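Local coordinates for uncharacterized protein (Danio rerio, PDB 5HBA), which probably acts in innate immunity as the globular recognition head of the complement C1q A chain, as in C1q of other vertebrates, at residues D34-I37 and K38-Y41; N25-L28 and S29-N32. All blocks are in the same frame, centred on the assembly; numbering follows the deposited sequence.

Interaction 1. Residues D34-I37 and K38-Y41; sequences DFQI and KTGY
Gln36 faces Gly40 and Tyr41 together across a tight reversal of the chain: the turn through Ile37-Gly40 links strand 35-36 to strand 41-43, and the two residues facing Gln36 form a G1 beta bulge at its close. The backbone of Gln36 is used at both ends: Gln36 N gives a nearly straight bond (174°) to Tyr41 O at 3.1 Å, while Gln36 O receives Gly40 N at 2.9 Å and Thr39 N at 3.2 Å. The two donors come from different directions, Gly40 N almost in line with the carbonyl and Thr39 N from well above its plane. Gly40 has a positive phi of 83°, where a CB would be jammed against Thr39 O, so the bulge position suits a residue without a side chain.

Among the side chains, the Phe35 ring lies against the returning backbone. With CG set anti to the backbone N (chi1 -153°), it has Tyr41 O 3.8 Å from the ring plane, over its centre, and CZ of Phe35 comes to 3.4 Å from Gly40 O. Phe6, Val8 and Phe42 also pack on this buried ring. Gln36 and Thr39 meet more lightly across the turn, Gln36 CB lying 3.5 Å from Thr39 OG1. The Tyr41 ring has Thr39 O over one face, toward its rim, and meets Trp105 edge-to-face.

The shape of the turn therefore rests mainly on main-chain bonds and on the backbone freedom of Gly40, and the light Gln36-Thr39 side-chain contact probably adds little to it.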
ATOM      1  N   ASP A  34     -13.488  14.732   6.418  1.00 35.54           N
ATOM      2  CA  ASP A  34     -14.201  14.038   5.359  1.00 33.43           C
ATOM      3  C   ASP A  34     -14.625  12.632   5.755  1.00 31.94           C
ATOM      4  O   ASP A  34     -15.392  11.986   5.034  1.00 31.64           O
ATOM      5  CB  ASP A  34     -13.301  13.921   4.130  1.00 38.58           C
ATOM      6  CG  ASP A  34     -13.215  15.205   3.338  1.00 39.41           C
ATOM      7  OD1 ASP A  34     -14.219  15.939   3.265  1.00 41.65           O
ATOM      8  OD2 ASP A  34     -12.135  15.473   2.774  1.00 45.07           O
ATOM      9  N   PHE A  35     -14.097  12.140   6.871  1.00 27.99           N
ATOM     10  CA  PHE A  35     -14.360  10.767   7.278  1.00 28.90           C
ATOM     11  C   PHE A  35     -15.218  10.659   8.541  1.00 30.93           C
ATOM     12  O   PHE A  35     -14.935  11.299   9.555  1.00 28.99           O
ATOM     13  CB  PHE A  35     -13.048  10.009   7.505  1.00 30.22           C
ATOM     14  CG  PHE A  35     -13.177   8.531   7.289  1.00 30.01           C
ATOM     15  CD1 PHE A  35     -13.719   7.717   8.277  1.00 28.51           C
ATOM     16  CD2 PHE A  35     -12.783   7.961   6.087  1.00 25.86           C
ATOM     17  CE1 PHE A  35     -13.858   6.357   8.071  1.00 27.91           C
ATOM     18  CE2 PHE A  35     -12.920   6.603   5.870  1.00 26.25           C
ATOM     19  CZ  PHE A  35     -13.463   5.800   6.860  1.00 25.88           C
ATOM     20  N   GLN A  36     -16.249   9.822   8.485  1.00 29.09           N
ATOM     21  CA  GLN A  36     -17.056   9.546   9.666  1.00 29.02           C
ATOM     22  C   GLN A  36     -16.744   8.145  10.176  1.00 28.06           C
ATOM     23  O   GLN A  36     -17.138   7.145   9.563  1.00 26.82           O
ATOM     24  CB  GLN A  36     -18.554   9.700   9.357  1.00 28.16           C
ATOM     25  CG  GLN A  36     -19.005  11.164   9.214  1.00 36.07           C
ATOM     26  CD  GLN A  36     -20.501  11.305   8.934  1.00 45.24           C
ATOM     27  OE1 GLN A  36     -21.315  10.516   9.422  1.00 46.51           O
ATOM     28  NE2 GLN A  36     -20.865  12.307   8.137  1.00 49.60           N
ATOM     29  N   ILE A  37     -16.041   8.062  11.301  1.00 24.85           N
ATOM     30  CA  ILE A  37     -15.587   6.760  11.765  1.00 26.75           C
ATOM     31  C   ILE A  37     -16.741   5.898  12.266  1.00 26.49           C
ATOM     32  O   ILE A  37     -16.627   4.676  12.301  1.00 25.15           O
ATOM     33  CB  ILE A  37     -14.478   6.856  12.843  1.00 24.83           C
ATOM     34  CG1 ILE A  37     -14.970   7.597  14.081  1.00 25.73           C
ATOM     35  CG2 ILE A  37     -13.223   7.507  12.265  1.00 24.98           C
ATOM     36  CD1 ILE A  37     -13.938   7.584  15.230  1.00 26.35           C
ATOM     37  N   LYS A  38     -17.858   6.522  12.640  1.00 23.86           N
ATOM     38  CA  LYS A  38     -19.025   5.762  13.092  1.00 23.62           C
ATOM     39  C   LYS A  38     -19.781   5.054  11.969  1.00 24.77           C
ATOM     40  O   LYS A  38     -20.488   4.080  12.221  1.00 26.51           O
ATOM     41  CB  LYS A  38     -20.002   6.656  13.871  1.00 31.02           C
ATOM     42  CG  LYS A  38     -19.503   7.113  15.226  1.00 29.96           C
ATOM     43  CD  LYS A  38     -20.658   7.744  16.018  1.00 33.94           C
ATOM     44  CE  LYS A  38     -20.161   8.650  17.129  1.00 39.78           C
ATOM     45  NZ  LYS A  38     -21.298   9.399  17.750  1.00 45.67           N
ATOM     46  N   THR A  39     -19.653   5.540  10.737  1.00 24.41           N
ATOM     47  CA  THR A  39     -20.366   4.920   9.626  1.00 22.19           C
ATOM     48  C   THR A  39     -19.398   4.159   8.717  1.00 27.49           C
ATOM     49  O   THR A  39     -19.815   3.319   7.902  1.00 26.39           O
ATOM     50  CB  THR A  39     -21.117   5.960   8.776  1.00 25.66           C
ATOM     51  OG1 THR A  39     -20.178   6.878   8.206  1.00 25.75           O
ATOM     52  CG2 THR A  39     -22.145   6.728   9.622  1.00 28.07           C
ATOM     53  N   GLY A  40     -18.111   4.479   8.837  1.00 24.72           N
ATOM     54  CA  GLY A  40     -17.092   3.860   8.001  1.00 24.91           C
ATOM     55  C   GLY A  40     -16.926   4.488   6.626  1.00 24.81           C
ATOM     56  O   GLY A  40     -16.166   3.967   5.794  1.00 24.20           O
ATOM     57  N   TYR A  41     -17.619   5.600   6.366  1.00 24.20           N
ATOM     58  CA  TYR A  41     -17.562   6.216   5.030  1.00 27.15           C
ATOM     59  C   TYR A  41     -16.659   7.440   4.948  1.00 27.12           C
ATOM     60  O   TYR A  41     -16.762   8.352   5.770  1.00 27.23           O
ATOM     61  CB  TYR A  41     -18.949   6.677   4.541  1.00 27.95           C
ATOM     62  CG  TYR A  41     -19.976   5.600   4.292  1.00 28.18           C
ATOM     63  CD1 TYR A  41     -19.794   4.650   3.292  1.00 26.96           C
ATOM     64  CD2 TYR A  41     -21.162   5.570   5.023  1.00 27.26           C
ATOM     65  CE1 TYR A  41     -20.742   3.671   3.058  1.00 29.15           C
ATOM     66  CE2 TYR A  41     -22.116   4.601   4.795  1.00 29.96           C
ATOM     67  CZ  TYR A  41     -21.902   3.657   3.812  1.00 30.35           C
ATOM     68  OH  TYR A  41     -22.850   2.691   3.577  1.00 28.95           O
TER

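Interaction 2. Residues N25-L28 and S29-N32; sequences NDKL and SDAN
Lys27 and Asp30 form the ionic part of this contact, a salt bridge between residues three apart on a bulged strand. Lys27 NZ lies 2.9 Å from Asp30 OD2 and approaches on the anti lone pair, the side turned from OD1. Lys27 leaves the backbone with CG anti to N, then bends at chi3 (-75°), which brings the ammonium group round to the carboxylate. Neither group relies on the other alone. Lys27 NZ also bonds Phe35 O, and Asp30 accepts the backbone N-H of Asp34 on OD1 and of Phe35 on OD2.

Van der Waals packing backs up the charges. The two side chains cross at a slant, Lys27 CD resting 3.5 Å from Asp30 CB. Separately, Lys27 CG lies 3.7 Å from the carbonyl oxygen Ser29 O. Were Lys27 replaced by an alanine, Asp30 OD2 would probably lose its ionic mate and Phe35 O this donor, and the flank of Asp30 CB would lose its methylene cover.

The backbone bonding lies with strand 5-10, where Leu28 and Ser29 both face Ser7 in a classic beta bulge and the chain turns a corner at Leu28. Ser29 OG hydrogen-bonds Val95 O of the second subunit, while Leu28 packs on Leu76 of that subunit. Strand 26-30 runs antiparallel beside strand 5-10, with Lys27 touching Val8 and Asp30 touching Phe6, and contributes Leu28 and Ser29 to the contact with the second subunit while the salt bridge reaches toward strand 35-36.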
ATOM      1  N   ASN A  25     -12.442   3.117  15.443  1.00 25.75           N
ATOM      2  CA  ASN A  25     -12.534   3.744  16.769  1.00 30.38           C
ATOM      3  C   ASN A  25     -11.402   4.728  17.093  1.00 28.78           C
ATOM      4  O   ASN A  25     -11.297   5.210  18.222  1.00 33.97           O
ATOM      5  CB  ASN A  25     -12.675   2.696  17.888  1.00 25.03           C
ATOM      6  CG  ASN A  25     -11.477   1.777  17.985  1.00 30.84           C
ATOM      7  OD1 ASN A  25     -10.870   1.411  16.972  1.00 29.69           O
ATOM      8  ND2 ASN A  25     -11.137   1.378  19.204  1.00 26.08           N
ATOM      9  N   ASP A  26     -10.562   5.035  16.105  1.00 25.15           N
ATOM     10  CA  ASP A  26      -9.494   6.015  16.302  1.00 30.41           C
ATOM     11  C   ASP A  26      -9.216   6.781  15.016  1.00 30.31           C
ATOM     12  O   ASP A  26      -8.960   6.182  13.970  1.00 29.03           O
ATOM     13  CB  ASP A  26      -8.213   5.329  16.798  1.00 28.66           C
ATOM     14  CG  ASP A  26      -7.214   6.310  17.386  1.00 35.17           C
ATOM     15  OD1 ASP A  26      -7.349   7.533  17.144  1.00 34.63           O
ATOM     16  OD2 ASP A  26      -6.291   5.856  18.097  1.00 41.13           O
ATOM     17  N   LYS A  27      -9.279   8.106  15.091  1.00 27.70           N
ATOM     18  CA  LYS A  27      -8.983   8.942  13.929  1.00 30.39           C
ATOM     19  C   LYS A  27      -7.591   9.552  14.085  1.00 34.07           C
ATOM     20  O   LYS A  27      -7.353  10.381  14.969  1.00 34.13           O
ATOM     21  CB  LYS A  27     -10.063  10.026  13.756  1.00 34.27           C
ATOM     22  CG  LYS A  27      -9.947  10.857  12.483  1.00 33.21           C
ATOM     23  CD  LYS A  27     -10.980  11.995  12.455  1.00 36.90           C
ATOM     24  CE  LYS A  27     -12.373  11.489  12.148  1.00 31.43           C
ATOM     25  NZ  LYS A  27     -13.167  12.478  11.341  1.00 35.06           N
ATOM     26  N   LEU A  28      -6.661   9.113  13.245  1.00 29.31           N
ATOM     27  CA  LEU A  28      -5.277   9.572  13.310  1.00 30.68           C
ATOM     28  C   LEU A  28      -5.103  10.928  12.623  1.00 32.55           C
ATOM     29  O   LEU A  28      -4.396  11.807  13.123  1.00 30.92           O
ATOM     30  CB  LEU A  28      -4.347   8.535  12.673  1.00 31.37           C
ATOM     31  CG  LEU A  28      -3.784   7.441  13.584  1.00 36.31           C
ATOM     32  CD1 LEU A  28      -4.812   6.919  14.584  1.00 39.78           C
ATOM     33  CD2 LEU A  28      -3.227   6.305  12.760  1.00 33.78           C
ATOM     34  N   SER A  29      -5.746  11.068  11.491  1.00 30.68           N
ATOM     35  CA  SER A  29      -5.735  12.270  10.734  1.00 30.55           C
ATOM     36  C   SER A  29      -7.004  12.333   9.989  1.00 30.12           C
ATOM     37  O   SER A  29      -7.568  11.350   9.677  1.00 28.09           O
ATOM     38  CB  SER A  29      -4.596  12.275   9.757  1.00 27.99           C
ATOM     39  OG  SER A  29      -3.412  12.296  10.427  1.00 33.28           O
ATOM     40  N   ASP A  30      -7.447  13.540   9.750  1.00 30.04           N
ATOM     41  CA  ASP A  30      -8.536  13.825   8.838  1.00 32.31           C
ATOM     42  C   ASP A  30      -8.589  15.306   8.497  1.00 37.51           C
ATOM     43  O   ASP A  30      -9.368  16.049   9.033  1.00 30.60           O
ATOM     44  CB  ASP A  30      -9.857  13.311   9.376  1.00 34.33           C
ATOM     45  CG  ASP A  30     -10.995  13.501   8.417  1.00 32.55           C
ATOM     46  OD1 ASP A  30     -10.805  13.998   7.347  1.00 29.49           O
ATOM     47  OD2 ASP A  30     -12.088  13.145   8.749  1.00 36.20           O
ATOM     48  N   ALA A  31      -7.797  15.811   7.582  1.00 32.73           N
ATOM     49  CA  ALA A  31      -7.655  17.245   7.424  1.00 38.34           C
ATOM     50  C   ALA A  31      -8.907  18.072   7.120  1.00 43.46           C
ATOM     51  O   ALA A  31      -9.105  19.157   7.659  1.00 42.14           O
ATOM     52  CB  ALA A  31      -6.583  17.562   6.427  1.00 38.10           C
ATOM     53  N   ASN A  32      -9.751  17.551   6.255  1.00 38.89           N
ATOM     54  CA  ASN A  32     -10.925  18.257   5.784  1.00 39.14           C
ATOM     55  C   ASN A  32     -12.192  17.760   6.468  1.00 37.18           C
ATOM     56  O   ASN A  32     -13.291  18.119   6.058  1.00 41.69           O
ATOM     57  CB  ASN A  32     -11.042  18.100   4.269  1.00 38.13           C
ATOM     58  CG  ASN A  32     -11.894  19.170   3.638  1.00 41.60           C
ATOM     59  OD1 ASN A  32     -11.764  20.350   3.967  1.00 44.42           O
ATOM     60  ND2 ASN A  32     -12.781  18.766   2.731  1.00 39.18           N
TER

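How the interactions relate
Interaction 2 comes first along the chain, on strand 26-30, and interaction 1 follows on strand 35-36 and the turn into strand 41-43. Their centres are 9 Å apart, and they touch directly. Strand 26-30 belongs to the sheet with strand 5-10, whereas strands 35-36 and 41-43 lie at one edge of the other antiparallel sheet, so the polar link from Lys27 and Asp30 to the backbone of Phe35 spans the two sheets of the C1q beta sandwich. Ile37 adds packing against Lys27 and Asn25. Lys27 and Asp30 thereby tie the edge strand 35-36 to strand 26-30, which itself also meets the second subunit of the three-chain assembly.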